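Local coordinates for protein 4-hydroxybenzoyl-CoA thioesterase (Pseudomonas sp. CBS3, PDB 1LO7) that hydrolyses 4-hydroxybenzoyl-CoA to 4-hydroxybenzoate and coenzyme A, the last step in converting 4-chlorobenzoate to 4-hydroxybenzoate, working as a homotetramer of hot dog fold subunits, at residues I61-A66 and D114-F119; G55-P60 and A120-E125; I80-K85 and Q94-S99. All blocks are in the same frame, centred on the assembly; numbering follows the deposited sequence. Where two conformers were deposited one is given.

Contacts 1 and 2 are successive parts of one antiparallel pairing, strand 56-68 against strand 107-123, with centres about 16 Å apart, and both touch the bound 4-hydroxyphenacyl coenzyme A. They meet directly: R117 NH1 lies 2.9 Å from T59 O, and V118 N lies 3.1 Å from P60 O. Contact 3 belongs to the hairpin on the other side of strand 107-123; its centre is about 12 Å from that of contact 1, and its R95 NE forms a 2.7 Å salt bridge with D114 OD1 of contact 1. Contacts 2 and 3 do not touch, their nearest atoms being about 6 Å apart. Together the three follow the hot dog sheet from the ligand pocket inward.

Contact 1: residues I61-A66 and D114-F119; sequences IVSCNA and DEIRVF. With 4CO (4-hydroxyphenacyl coenzyme A), chain B; EDO (1,2-ethanediol), chain D.
A classic beta bulge interrupts the antiparallel pairing of strands 56-68 and 107-123 in the hot dog sheet, where V62 and S63 both face I116. The carbonyl oxygen of I116 accepts from V62 N at 2.8 Å, nearly in line with its C=O bond, and from S63 N at 3.3 Å, in the carbonyl plane on a lone pair. I116 N returns a bond to S63 O, and N65 and D114 exchange a further pair. One residue of shift thus separates the I61-R117 pair from S63-I116. I61, C64, E115 and R117 share one face of the sheet. There R117 grips E115 side-on, NE and NH2 each 2.8 Å from E115 OE1; both come from above the carboxylate plane and from the same side of it, while the oxygen lies in the guanidinium plane. I61 CG1, anti to its N (chi1 -170°), lies near I116 O, and the I61 and E115 side chains cross at about a right angle, with I61 CD1 3.7 Å from E115 CG. Ligand carbon C6B lies at the edge of the R117 guanidinium, in its plane, 3.6 Å from NH1. An alanine in place of R117 would probably leave E115 OE1 without two of its donors and open a gap beside the ligand ring. On the pantetheine arm, the ligand's N4P donates to I61 O at 2.8 Å. Around the bulge V62 CG2 packs on I116 CG2 at 3.7 Å, and V62, S63 and I116 border the adenine. R117 has a second carboxylate partner in D32 of helix 25-41, whereas strand 91-101 pairs along the other edge of 114-119 and supplies H96 to E115 and R95 to D114. Through S63, C64 and A66 the sheet pairs antiparallel with the second subunit.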
loop_
_atom_site.group_PDB
_atom_site.type_symbol
_atom_site.label_atom_id
_atom_site.label_comp_id
_atom_site.label_asym_id
_atom_site.label_seq_id
_atom_site.Cartn_x
_atom_site.Cartn_y
_atom_site.Cartn_z
ATOM N N ILE A 61 -14.270 9.518 -4.596
ATOM C CA ILE A 61 -15.375 8.631 -4.215
ATOM C C ILE A 61 -16.140 9.154 -3.031
ATOM O O ILE A 61 -15.525 9.672 -2.115
ATOM C CB ILE A 61 -14.802 7.232 -3.946
ATOM C CG1 ILE A 61 -15.884 6.143 -3.783
ATOM C CG2 ILE A 61 -13.809 7.260 -2.773
ATOM C CD1 ILE A 61 -15.371 4.720 -4.072
ATOM N N VAL A 62 -17.479 9.031 -3.110
ATOM C CA VAL A 62 -18.380 9.466 -2.040
ATOM C C VAL A 62 -19.088 8.281 -1.378
ATOM O O VAL A 62 -19.531 8.345 -0.227
ATOM C CB VAL A 62 -19.375 10.556 -2.407
ATOM C CG1 VAL A 62 -18.581 11.792 -2.851
ATOM C CG2 VAL A 62 -20.266 10.163 -3.588
ATOM N N SER A 63 -19.194 7.178 -2.098
ATOM C CA SER A 63 -19.858 6.036 -1.512
ATOM C C SER A 63 -19.469 4.747 -2.201
ATOM O O SER A 63 -19.091 4.748 -3.362
ATOM C CB SER A 63 -21.359 6.247 -1.623
ATOM O OG SER A 63 -22.021 5.152 -1.026
ATOM N N CYS A 64 -19.554 3.626 -1.523
ATOM C CA CYS A 64 -19.219 2.380 -2.204
ATOM C C CYS A 64 -20.013 1.195 -1.647
ATOM O O CYS A 64 -20.257 1.099 -0.460
ATOM C CB CYS A 64 -17.734 1.976 -2.075
ATOM S SG CYS A 64 -17.373 0.427 -3.020
ATOM N N ASN A 65 -20.394 0.272 -2.504
ATOM C CA ASN A 65 -21.070 -0.934 -2.063
ATOM C C ASN A 65 -20.319 -2.037 -2.753
ATOM O O ASN A 65 -20.342 -2.129 -3.973
ATOM C CB ASN A 65 -22.588 -0.993 -2.413
ATOM C CG ASN A 65 -23.221 -2.272 -1.882
ATOM O OD1 ASN A 65 -22.569 -3.309 -1.654
ATOM N ND2 ASN A 65 -24.528 -2.193 -1.672
ATOM N N ALA A 66 -19.651 -2.859 -1.981
ATOM C CA ALA A 66 -18.857 -3.938 -2.501
ATOM C C ALA A 66 -19.210 -5.295 -1.886
ATOM O O ALA A 66 -19.597 -5.406 -0.730
ATOM C CB ALA A 66 -17.398 -3.651 -2.138
ATOM N N ASP A 114 -19.990 -1.167 -6.626
ATOM C CA ASP A 114 -20.686 -0.061 -7.237
ATOM C C ASP A 114 -20.139 1.132 -6.477
ATOM O O ASP A 114 -20.388 1.294 -5.266
ATOM C CB ASP A 114 -22.190 -0.097 -7.061
ATOM C CG ASP A 114 -22.792 -1.042 -8.047
ATOM O OD1 ASP A 114 -22.198 -1.451 -9.010
ATOM O OD2 ASP A 114 -24.015 -1.382 -7.775
ATOM N N GLU A 115 -19.374 1.967 -7.184
ATOM C CA GLU A 115 -18.780 3.164 -6.605
ATOM C C GLU A 115 -19.559 4.391 -7.023
ATOM O O GLU A 115 -19.934 4.500 -8.189
ATOM C CB GLU A 115 -17.304 3.375 -7.100
ATOM C CG GLU A 115 -16.348 2.240 -6.668
ATOM C CD GLU A 115 -14.949 2.518 -7.145
ATOM O OE1 GLU A 115 -14.701 3.051 -8.197
ATOM O OE2 GLU A 115 -14.017 2.088 -6.326
ATOM N N ILE A 116 -19.757 5.296 -6.086
ATOM C CA ILE A 116 -20.429 6.535 -6.409
ATOM C C ILE A 116 -19.346 7.601 -6.338
ATOM O O ILE A 116 -18.717 7.791 -5.302
ATOM C CB ILE A 116 -21.607 6.885 -5.521
ATOM C CG1 ILE A 116 -22.638 5.716 -5.564
ATOM C CG2 ILE A 116 -22.188 8.216 -6.028
ATOM C CD1 ILE A 116 -23.989 6.043 -4.912
ATOM N N ARG A 117 -19.087 8.278 -7.459
ATOM C CA ARG A 117 -18.059 9.289 -7.476
ATOM C C ARG A 117 -18.594 10.588 -8.056
ATOM O O ARG A 117 -19.748 10.673 -8.544
ATOM C CB ARG A 117 -16.923 8.790 -8.380
ATOM C CG ARG A 117 -16.068 7.655 -7.773
ATOM C CD ARG A 117 -15.160 7.053 -8.833
ATOM N NE ARG A 117 -14.382 5.871 -8.409
ATOM C CZ ARG A 117 -13.118 5.932 -7.984
ATOM N NH1 ARG A 117 -12.439 7.095 -7.854
ATOM N NH2 ARG A 117 -12.523 4.774 -7.684
ATOM N N VAL A 118 -17.736 11.601 -8.015
ATOM C CA VAL A 118 -18.104 12.903 -8.570
ATOM C C VAL A 118 -16.889 13.510 -9.158
ATOM O O VAL A 118 -15.779 13.191 -8.736
ATOM C CB VAL A 118 -18.546 13.861 -7.497
ATOM C CG1 VAL A 118 -19.791 13.348 -6.794
ATOM C CG2 VAL A 118 -17.415 14.172 -6.516
ATOM N N PHE A 119 -17.101 14.389 -10.152
ATOM C CA PHE A 119 -16.006 15.151 -10.752
ATOM C C PHE A 119 -15.812 16.279 -9.774
ATOM O O PHE A 119 -16.780 16.803 -9.277
ATOM C CB PHE A 119 -16.306 15.700 -12.142
ATOM C CG PHE A 119 -16.121 14.608 -13.171
ATOM C CD1 PHE A 119 -14.880 14.379 -13.760
ATOM C CD2 PHE A 119 -17.195 13.791 -13.524
ATOM C CE1 PHE A 119 -14.726 13.386 -14.723
ATOM C CE2 PHE A 119 -17.048 12.787 -14.481
ATOM C CZ PHE A 119 -15.801 12.580 -15.071
HETATM N N1A 4CO B . -24.220 8.389 -1.278
HETATM C C2A 4CO B . -24.682 8.736 -2.517
HETATM N N3A 4CO B . -24.465 9.852 -3.163
HETATM C C4A 4CO B . -23.672 10.696 -2.469
HETATM C C5A 4CO B . -23.146 10.485 -1.206
HETATM C C6A 4CO B . -23.435 9.257 -0.593
HETATM N N6A 4CO B . -22.986 8.932 0.601
HETATM N N7A 4CO B . -22.393 11.579 -0.790
HETATM C C8A 4CO B . -22.484 12.450 -1.803
HETATM N N9A 4CO B . -23.261 11.975 -2.827
HETATM C C1D 4CO B . -23.663 12.670 -4.053
HETATM C C2D 4CO B . -24.671 13.779 -3.767
HETATM O O2D 4CO B . -25.992 13.262 -3.591
HETATM C C3D 4CO B . -24.569 14.549 -5.073
HETATM O O3D 4CO B . -25.076 13.781 -6.135
HETATM P P3D 4CO B . -26.105 14.369 -7.180
HETATM O O7A 4CO B . -27.416 14.260 -6.574
HETATM O O8A 4CO B . -25.759 15.758 -7.496
HETATM O O9A 4CO B . -26.003 13.491 -8.457
HETATM C C4D 4CO B . -23.053 14.535 -5.239
HETATM O O4D 4CO B . -22.572 13.379 -4.486
HETATM C C5D 4CO B . -22.309 15.787 -4.878
HETATM O O5D 4CO B . -22.387 15.942 -3.459
HETATM P P1A 4CO B . -22.801 17.359 -2.879
HETATM O O1A 4CO B . -22.991 17.088 -1.446
HETATM O O2A 4CO B . -23.982 17.896 -3.515
HETATM O O3A 4CO B . -21.683 18.360 -3.139
HETATM P P2A 4CO B . -20.410 18.777 -2.257
HETATM O O4A 4CO B . -19.580 19.639 -3.126
HETATM O O5A 4CO B . -20.881 19.547 -1.107
HETATM O O6A 4CO B . -19.659 17.494 -1.551
HETATM C CBP 4CO B . -17.690 16.240 -1.699
HETATM C CCP 4CO B . -19.003 16.592 -2.403
HETATM C CDP 4CO B . -16.850 17.500 -1.426
HETATM C CEP 4CO B . -16.926 15.205 -2.514
HETATM C CAP 4CO B . -17.944 15.759 -0.261
HETATM O OAP 4CO B . -18.825 14.635 -0.265
HETATM C C9P 4CO B . -16.685 15.129 0.332
HETATM O O9P 4CO B . -15.703 15.810 0.544
HETATM N N8P 4CO B . -16.688 13.693 0.532
HETATM C C7P 4CO B . -15.359 13.174 0.876
HETATM C C6P 4CO B . -14.572 12.740 -0.369
HETATM C C5P 4CO B . -13.379 11.887 0.076
HETATM O O5P 4CO B . -12.539 12.291 0.873
HETATM N N4P 4CO B . -13.348 10.592 -0.560
HETATM C C3P 4CO B . -12.309 9.688 -0.090
HETATM C C2P 4CO B . -10.954 10.071 -0.624
HETATM S S1P 4CO B . -10.969 10.732 -2.291
HETATM O O1B 4CO B . -9.008 8.390 -3.447
HETATM C C1B 4CO B . -9.158 9.539 -3.823
HETATM C C2B 4CO B . -9.325 9.819 -5.254
HETATM C C3B 4CO B . -9.484 11.162 -5.676
HETATM C C4B 4CO B . -9.621 11.444 -7.033
HETATM C C5B 4CO B . -9.572 10.394 -7.973
HETATM O O2B 4CO B . -9.643 10.666 -9.356
HETATM C C6B 4CO B . -9.437 9.048 -7.534
HETATM C C7B 4CO B . -9.310 8.758 -6.161
HETATM C CB 4CO B . -9.222 10.660 -2.853
HETATM C C1 EDO D . -23.089 -5.115 -6.200
HETATM O O1 EDO D . -23.988 -6.073 -5.660
HETATM C C2 EDO D . -21.949 -4.898 -5.237
HETATM O O2 EDO D . -22.312 -5.319 -3.927
#

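Contact 2: residues G55-P60 and A120-E125; sequences GIVGTP and AMNDGE. With 4CO (4-hydroxyphenacyl coenzyme A), chain B.
V57 N donates to A120 O at 2.8 Å, and A120 N returns a 3.1 Å bond to G58 O. A water adds a bridge farther out, donating to G55 O at 2.6 Å and accepting from N122 N. Beside the pairing, T59 N donates to the phenolic O2B of the ligand at 2.8 Å, with an N-H...O angle of 163°. V57 leans on the opposite backbone: its CG2 occupies the crowded position between backbone N and carbonyl carbon (chi1 of CG1 -58°) and lies 3.5 Å from A120 O, while the V57 and N122 side chains cross at about a right angle, V57 CG1 lying 3.8 Å from N122 ND2. P60 presents CG and CD to the methyl of A120, with P60 CG 3.8 Å from A120 CB; the CB of the same proline lies 3.7 Å from the ligand sulfur S1P. I56 packs on F119, and V57 on V51 of helix 47-54. With V57 N and G58 O bonded to A120, segment 55-60 can offer a backbone N-H to the phenolic oxygen, consistent with recognition of the 4-hydroxyl group of the substrate.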
loop_
_atom_site.group_PDB
_atom_site.type_symbol
_atom_site.label_atom_id
_atom_site.label_comp_id
_atom_site.label_asym_id
_atom_site.label_seq_id
_atom_site.Cartn_x
_atom_site.Cartn_y
_atom_site.Cartn_z
ATOM N N GLY A 55 -9.839 23.005 -13.961
ATOM C CA GLY A 55 -9.873 22.877 -12.512
ATOM C C GLY A 55 -10.222 21.494 -11.974
ATOM O O GLY A 55 -10.221 21.296 -10.763
ATOM N N ILE A 56 -10.517 20.550 -12.865
ATOM C CA ILE A 56 -10.916 19.198 -12.452
ATOM C C ILE A 56 -9.760 18.401 -11.925
ATOM O O ILE A 56 -8.803 18.179 -12.641
ATOM C CB ILE A 56 -11.733 18.516 -13.551
ATOM C CG1 ILE A 56 -13.037 19.346 -13.778
ATOM C CG2 ILE A 56 -12.051 17.051 -13.232
ATOM C CD1 ILE A 56 -13.875 18.827 -14.947
ATOM N N VAL A 57 -9.842 17.994 -10.651
ATOM C CA VAL A 57 -8.716 17.260 -10.056
ATOM C C VAL A 57 -8.823 15.749 -10.183
ATOM O O VAL A 57 -7.863 14.997 -9.918
ATOM C CB VAL A 57 -8.545 17.647 -8.566
ATOM C CG1 VAL A 57 -8.329 19.131 -8.420
ATOM C CG2 VAL A 57 -9.745 17.211 -7.731
ATOM N N GLY A 58 -10.002 15.302 -10.548
ATOM C CA GLY A 58 -10.208 13.884 -10.651
ATOM C C GLY A 58 -11.650 13.575 -10.245
ATOM O O GLY A 58 -12.516 14.468 -10.281
ATOM N N THR A 59 -11.894 12.290 -9.874
ATOM C CA THR A 59 -13.229 11.825 -9.486
ATOM C C THR A 59 -13.216 11.122 -8.124
ATOM O O THR A 59 -13.246 9.897 -8.026
ATOM C CB THR A 59 -13.808 10.867 -10.556
ATOM O OG1 THR A 59 -12.932 9.753 -10.668
ATOM C CG2 THR A 59 -13.900 11.593 -11.875
ATOM N N PRO A 60 -13.137 11.900 -7.059
ATOM C CA PRO A 60 -13.124 11.322 -5.726
ATOM C C PRO A 60 -14.408 10.534 -5.470
ATOM O O PRO A 60 -15.488 10.808 -6.027
ATOM C CB PRO A 60 -13.071 12.487 -4.729
ATOM C CG PRO A 60 -13.260 13.750 -5.538
ATOM C CD PRO A 60 -13.179 13.377 -7.025
ATOM N N ALA A 120 -14.575 16.628 -9.443
ATOM C CA ALA A 120 -14.450 17.673 -8.467
ATOM C C ALA A 120 -13.305 18.604 -8.756
ATOM O O ALA A 120 -12.447 18.341 -9.582
ATOM C CB ALA A 120 -14.208 17.066 -7.078
ATOM N N MET A 121 -13.320 19.688 -7.983
ATOM C CA MET A 121 -12.301 20.700 -8.050
ATOM C C MET A 121 -11.824 20.949 -6.665
ATOM O O MET A 121 -12.530 20.648 -5.722
ATOM C CB MET A 121 -12.827 21.914 -8.782
ATOM C CG MET A 121 -12.957 21.440 -10.213
ATOM S SD MET A 121 -13.349 22.789 -11.264
ATOM C CE MET A 121 -14.194 23.743 -9.974
ATOM N N ASN A 122 -10.617 21.470 -6.547
ATOM C CA ASN A 122 -10.047 21.835 -5.252
ATOM C C ASN A 122 -10.072 23.362 -5.202
ATOM O O ASN A 122 -9.349 23.994 -5.950
ATOM C CB ASN A 122 -8.609 21.348 -4.976
ATOM C CG ASN A 122 -8.649 19.982 -4.327
ATOM O OD1 ASN A 122 -9.572 19.657 -3.557
ATOM N ND2 ASN A 122 -7.653 19.172 -4.661
ATOM N N ASP A 123 -10.960 23.937 -4.384
ATOM C CA ASP A 123 -11.062 25.398 -4.238
ATOM C C ASP A 123 -10.176 25.699 -3.055
ATOM O O ASP A 123 -10.627 25.706 -1.902
ATOM C CB ASP A 123 -12.506 25.813 -3.927
ATOM C CG ASP A 123 -13.439 25.469 -5.061
ATOM O OD1 ASP A 123 -13.054 25.289 -6.204
ATOM O OD2 ASP A 123 -14.708 25.455 -4.722
ATOM N N GLY A 124 -8.897 25.885 -3.345
ATOM C CA GLY A 124 -7.987 26.070 -2.217
ATOM C C GLY A 124 -7.904 24.663 -1.597
ATOM O O GLY A 124 -7.660 23.670 -2.298
ATOM N N GLU A 125 -8.159 24.592 -0.323
ATOM C CA GLU A 125 -8.137 23.334 0.428
ATOM C C GLU A 125 -9.449 22.599 0.434
ATOM O O GLU A 125 -9.540 21.479 0.931
ATOM C CB GLU A 125 -7.831 23.695 1.898
ATOM C CG GLU A 125 -6.417 24.314 2.022
ATOM C CD GLU A 125 -6.086 24.697 3.428
ATOM O OE1 GLU A 125 -6.939 24.977 4.250
ATOM O OE2 GLU A 125 -4.790 24.656 3.674
HETATM N N1A 4CO B . -24.220 8.389 -1.278
HETATM C C2A 4CO B . -24.682 8.736 -2.517
HETATM N N3A 4CO B . -24.465 9.852 -3.163
HETATM C C4A 4CO B . -23.672 10.696 -2.469
HETATM C C5A 4CO B . -23.146 10.485 -1.206
HETATM C C6A 4CO B . -23.435 9.257 -0.593
HETATM N N6A 4CO B . -22.986 8.932 0.601
HETATM N N7A 4CO B . -22.393 11.579 -0.790
HETATM C C8A 4CO B . -22.484 12.450 -1.803
HETATM N N9A 4CO B . -23.261 11.975 -2.827
HETATM C C1D 4CO B . -23.663 12.670 -4.053
HETATM C C2D 4CO B . -24.671 13.779 -3.767
HETATM O O2D 4CO B . -25.992 13.262 -3.591
HETATM C C3D 4CO B . -24.569 14.549 -5.073
HETATM O O3D 4CO B . -25.076 13.781 -6.135
HETATM P P3D 4CO B . -26.105 14.369 -7.180
HETATM O O7A 4CO B . -27.416 14.260 -6.574
HETATM O O8A 4CO B . -25.759 15.758 -7.496
HETATM O O9A 4CO B . -26.003 13.491 -8.457
HETATM C C4D 4CO B . -23.053 14.535 -5.239
HETATM O O4D 4CO B . -22.572 13.379 -4.486
HETATM C C5D 4CO B . -22.309 15.787 -4.878
HETATM O O5D 4CO B . -22.387 15.942 -3.459
HETATM P P1A 4CO B . -22.801 17.359 -2.879
HETATM O O1A 4CO B . -22.991 17.088 -1.446
HETATM O O2A 4CO B . -23.982 17.896 -3.515
HETATM O O3A 4CO B . -21.683 18.360 -3.139
HETATM P P2A 4CO B . -20.410 18.777 -2.257
HETATM O O4A 4CO B . -19.580 19.639 -3.126
HETATM O O5A 4CO B . -20.881 19.547 -1.107
HETATM O O6A 4CO B . -19.659 17.494 -1.551
HETATM C CBP 4CO B . -17.690 16.240 -1.699
HETATM C CCP 4CO B . -19.003 16.592 -2.403
HETATM C CDP 4CO B . -16.850 17.500 -1.426
HETATM C CEP 4CO B . -16.926 15.205 -2.514
HETATM C CAP 4CO B . -17.944 15.759 -0.261
HETATM O OAP 4CO B . -18.825 14.635 -0.265
HETATM C C9P 4CO B . -16.685 15.129 0.332
HETATM O O9P 4CO B . -15.703 15.810 0.544
HETATM N N8P 4CO B . -16.688 13.693 0.532
HETATM C C7P 4CO B . -15.359 13.174 0.876
HETATM C C6P 4CO B . -14.572 12.740 -0.369
HETATM C C5P 4CO B . -13.379 11.887 0.076
HETATM O O5P 4CO B . -12.539 12.291 0.873
HETATM N N4P 4CO B . -13.348 10.592 -0.560
HETATM C C3P 4CO B . -12.309 9.688 -0.090
HETATM C C2P 4CO B . -10.954 10.071 -0.624
HETATM S S1P 4CO B . -10.969 10.732 -2.291
HETATM O O1B 4CO B . -9.008 8.390 -3.447
HETATM C C1B 4CO B . -9.158 9.539 -3.823
HETATM C C2B 4CO B . -9.325 9.819 -5.254
HETATM C C3B 4CO B . -9.484 11.162 -5.676
HETATM C C4B 4CO B . -9.621 11.444 -7.033
HETATM C C5B 4CO B . -9.572 10.394 -7.973
HETATM O O2B 4CO B . -9.643 10.666 -9.356
HETATM C C6B 4CO B . -9.437 9.048 -7.534
HETATM C C7B 4CO B . -9.310 8.758 -6.161
HETATM C CB 4CO B . -9.222 10.660 -2.853
HETATM O O HOH W 1 -9.090 22.683 -8.829
#

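Contact 3: residues I80-K85 and Q94-S99; sequences IETCIK and QRHSVS
Strands 80-85 and 94-99 run antiparallel in regular register, 4.6 Å apart at their axes, through hydrogen-bonded pairs E81-S97 and C83-R95. On the face shared by I80, T82, I84, Q94, H96 and V98, T82 and H96 lie side by side and point the same way. T82 OG1 is anti to the carbonyl carbon (chi1 -60°) and meets H96 ND1 at 2.8 Å, at the edge of the imidazole and in its plane; either atom could be the donor. T82 CG2 also touches the ring, 3.5 Å from H96 CE1. The other ring nitrogen, NE2, is hydrogen-bonded to E115 OE1 on strand 107-123. I80 CG2 rests against V98 CG2 at 4.2 Å, and helix 25-41 covers this face through A34 on T82 and L31 on H96. R95 is on the opposite face, where K85, starting toward the partner strand, crosses it obliquely, CD over one guanidinium face and CE 3.3 Å from R95 NH2. K85 NZ comes within 4.3 Å of that same NH2, and the salt bridge from R95 NE to D114 probably eases the repulsion. Held at both nitrogens, the imidazole links T82 to E115 across three strands beneath the helix.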
loop_
_atom_site.group_PDB
_atom_site.type_symbol
_atom_site.label_atom_id
_atom_site.label_comp_id
_atom_site.label_asym_id
_atom_site.label_seq_id
_atom_site.Cartn_x
_atom_site.Cartn_y
_atom_site.Cartn_z
ATOM N N ILE A 80 -11.054 -7.085 -14.873
ATOM C CA ILE A 80 -11.979 -6.104 -14.328
ATOM C C ILE A 80 -12.819 -5.442 -15.460
ATOM O O ILE A 80 -12.249 -4.956 -16.449
ATOM C CB ILE A 80 -11.243 -5.041 -13.527
ATOM C CG1 ILE A 80 -10.249 -5.735 -12.592
ATOM C CG2 ILE A 80 -12.280 -4.176 -12.776
ATOM C CD1 ILE A 80 -9.498 -4.743 -11.709
ATOM N N GLU A 81 -14.147 -5.441 -15.320
ATOM C CA GLU A 81 -15.041 -4.816 -16.300
ATOM C C GLU A 81 -15.705 -3.635 -15.612
ATOM O O GLU A 81 -16.307 -3.779 -14.559
ATOM C CB GLU A 81 -16.057 -5.836 -16.818
ATOM C CG GLU A 81 -16.929 -5.286 -17.934
ATOM C CD GLU A 81 -17.601 -6.399 -18.678
ATOM O OE1 GLU A 81 -17.232 -7.549 -18.556
ATOM O OE2 GLU A 81 -18.546 -6.008 -19.507
ATOM N N THR A 82 -15.527 -2.455 -16.203
ATOM C CA THR A 82 -16.036 -1.223 -15.645
ATOM C C THR A 82 -16.966 -0.472 -16.603
ATOM O O THR A 82 -16.700 -0.342 -17.792
ATOM C CB THR A 82 -14.816 -0.290 -15.333
ATOM O OG1 THR A 82 -13.950 -0.928 -14.411
ATOM C CG2 THR A 82 -15.253 1.056 -14.750
ATOM N N CYS A 83 -18.073 0.014 -16.044
ATOM C CA CYS A 83 -19.026 0.806 -16.812
ATOM C C CYS A 83 -19.687 1.819 -15.903
ATOM O O CYS A 83 -19.587 1.760 -14.684
ATOM C CB CYS A 83 -20.098 -0.042 -17.515
ATOM S SG CYS A 83 -21.279 -0.742 -16.341
ATOM N N ILE A 84 -20.349 2.779 -16.515
ATOM C CA ILE A 84 -21.071 3.755 -15.779
ATOM C C ILE A 84 -22.507 3.213 -15.802
ATOM O O ILE A 84 -23.094 3.031 -16.867
ATOM C CB ILE A 84 -21.037 5.116 -16.428
ATOM C CG1 ILE A 84 -19.591 5.593 -16.508
ATOM C CG2 ILE A 84 -21.936 6.082 -15.614
ATOM C CD1 ILE A 84 -19.108 6.106 -15.156
ATOM N N LYS A 85 -23.038 2.947 -14.626
ATOM C CA LYS A 85 -24.358 2.406 -14.415
ATOM C C LYS A 85 -25.409 3.514 -14.495
ATOM O O LYS A 85 -26.494 3.315 -15.030
ATOM C CB LYS A 85 -24.346 1.751 -13.016
ATOM C CG LYS A 85 -25.544 0.899 -12.604
ATOM C CD LYS A 85 -25.727 0.776 -11.082
ATOM C CE LYS A 85 -26.752 -0.270 -10.644
ATOM N NZ LYS A 85 -27.958 0.298 -10.014
ATOM N N GLN A 94 -20.403 4.107 -10.801
ATOM C CA GLN A 94 -19.468 3.363 -11.619
ATOM C C GLN A 94 -19.405 1.916 -11.073
ATOM O O GLN A 94 -19.064 1.683 -9.911
ATOM C CB GLN A 94 -18.053 4.009 -11.612
ATOM C CG GLN A 94 -17.146 3.529 -12.746
ATOM C CD GLN A 94 -15.903 4.416 -12.873
ATOM O OE1 GLN A 94 -15.374 4.632 -13.977
ATOM N NE2 GLN A 94 -15.445 4.950 -11.759
ATOM N N ARG A 95 -19.756 0.981 -11.924
ATOM C CA ARG A 95 -19.766 -0.416 -11.530
ATOM C C ARG A 95 -18.534 -1.145 -12.039
ATOM O O ARG A 95 -18.097 -0.951 -13.192
ATOM C CB ARG A 95 -21.024 -1.121 -12.077
ATOM C CG ARG A 95 -20.928 -2.664 -11.912
ATOM C CD ARG A 95 -22.274 -3.358 -12.067
ATOM N NE ARG A 95 -23.168 -2.969 -10.987
ATOM C CZ ARG A 95 -24.412 -3.415 -10.880
ATOM N NH1 ARG A 95 -24.938 -4.252 -11.773
ATOM N NH2 ARG A 95 -25.139 -3.009 -9.869
ATOM N N HIS A 96 -17.973 -2.001 -11.157
ATOM C CA HIS A 96 -16.814 -2.791 -11.509
ATOM C C HIS A 96 -17.065 -4.266 -11.195
ATOM O O HIS A 96 -17.474 -4.585 -10.077
ATOM C CB HIS A 96 -15.558 -2.394 -10.749
ATOM C CG HIS A 96 -15.224 -0.944 -10.715
ATOM N ND1 HIS A 96 -14.497 -0.361 -11.717
ATOM C CD2 HIS A 96 -15.475 -0.025 -9.755
ATOM C CE1 HIS A 96 -14.334 0.906 -11.376
ATOM N NE2 HIS A 96 -14.938 1.144 -10.206
ATOM N N SER A 97 -16.851 -5.147 -12.173
ATOM C CA SER A 97 -17.011 -6.584 -11.945
ATOM C C SER A 97 -15.636 -7.222 -12.108
ATOM O O SER A 97 -14.974 -7.039 -13.149
ATOM C CB SER A 97 -18.012 -7.184 -12.897
ATOM O OG SER A 97 -19.231 -6.462 -12.709
ATOM N N VAL A 98 -15.187 -7.958 -11.069
ATOM C CA VAL A 98 -13.857 -8.591 -11.072
ATOM C C VAL A 98 -14.001 -10.111 -11.151
ATOM O O VAL A 98 -14.694 -10.740 -10.333
ATOM C CB VAL A 98 -13.057 -8.258 -9.788
ATOM C CG1 VAL A 98 -11.650 -8.874 -9.856
ATOM C CG2 VAL A 98 -12.989 -6.732 -9.581
ATOM N N SER A 99 -13.336 -10.683 -12.140
ATOM C CA SER A 99 -13.425 -12.117 -12.285
ATOM C C SER A 99 -12.071 -12.721 -12.525
ATOM O O SER A 99 -11.094 -12.042 -12.837
ATOM C CB SER A 99 -14.334 -12.502 -13.442
ATOM O OG SER A 99 -13.822 -11.999 -14.651
#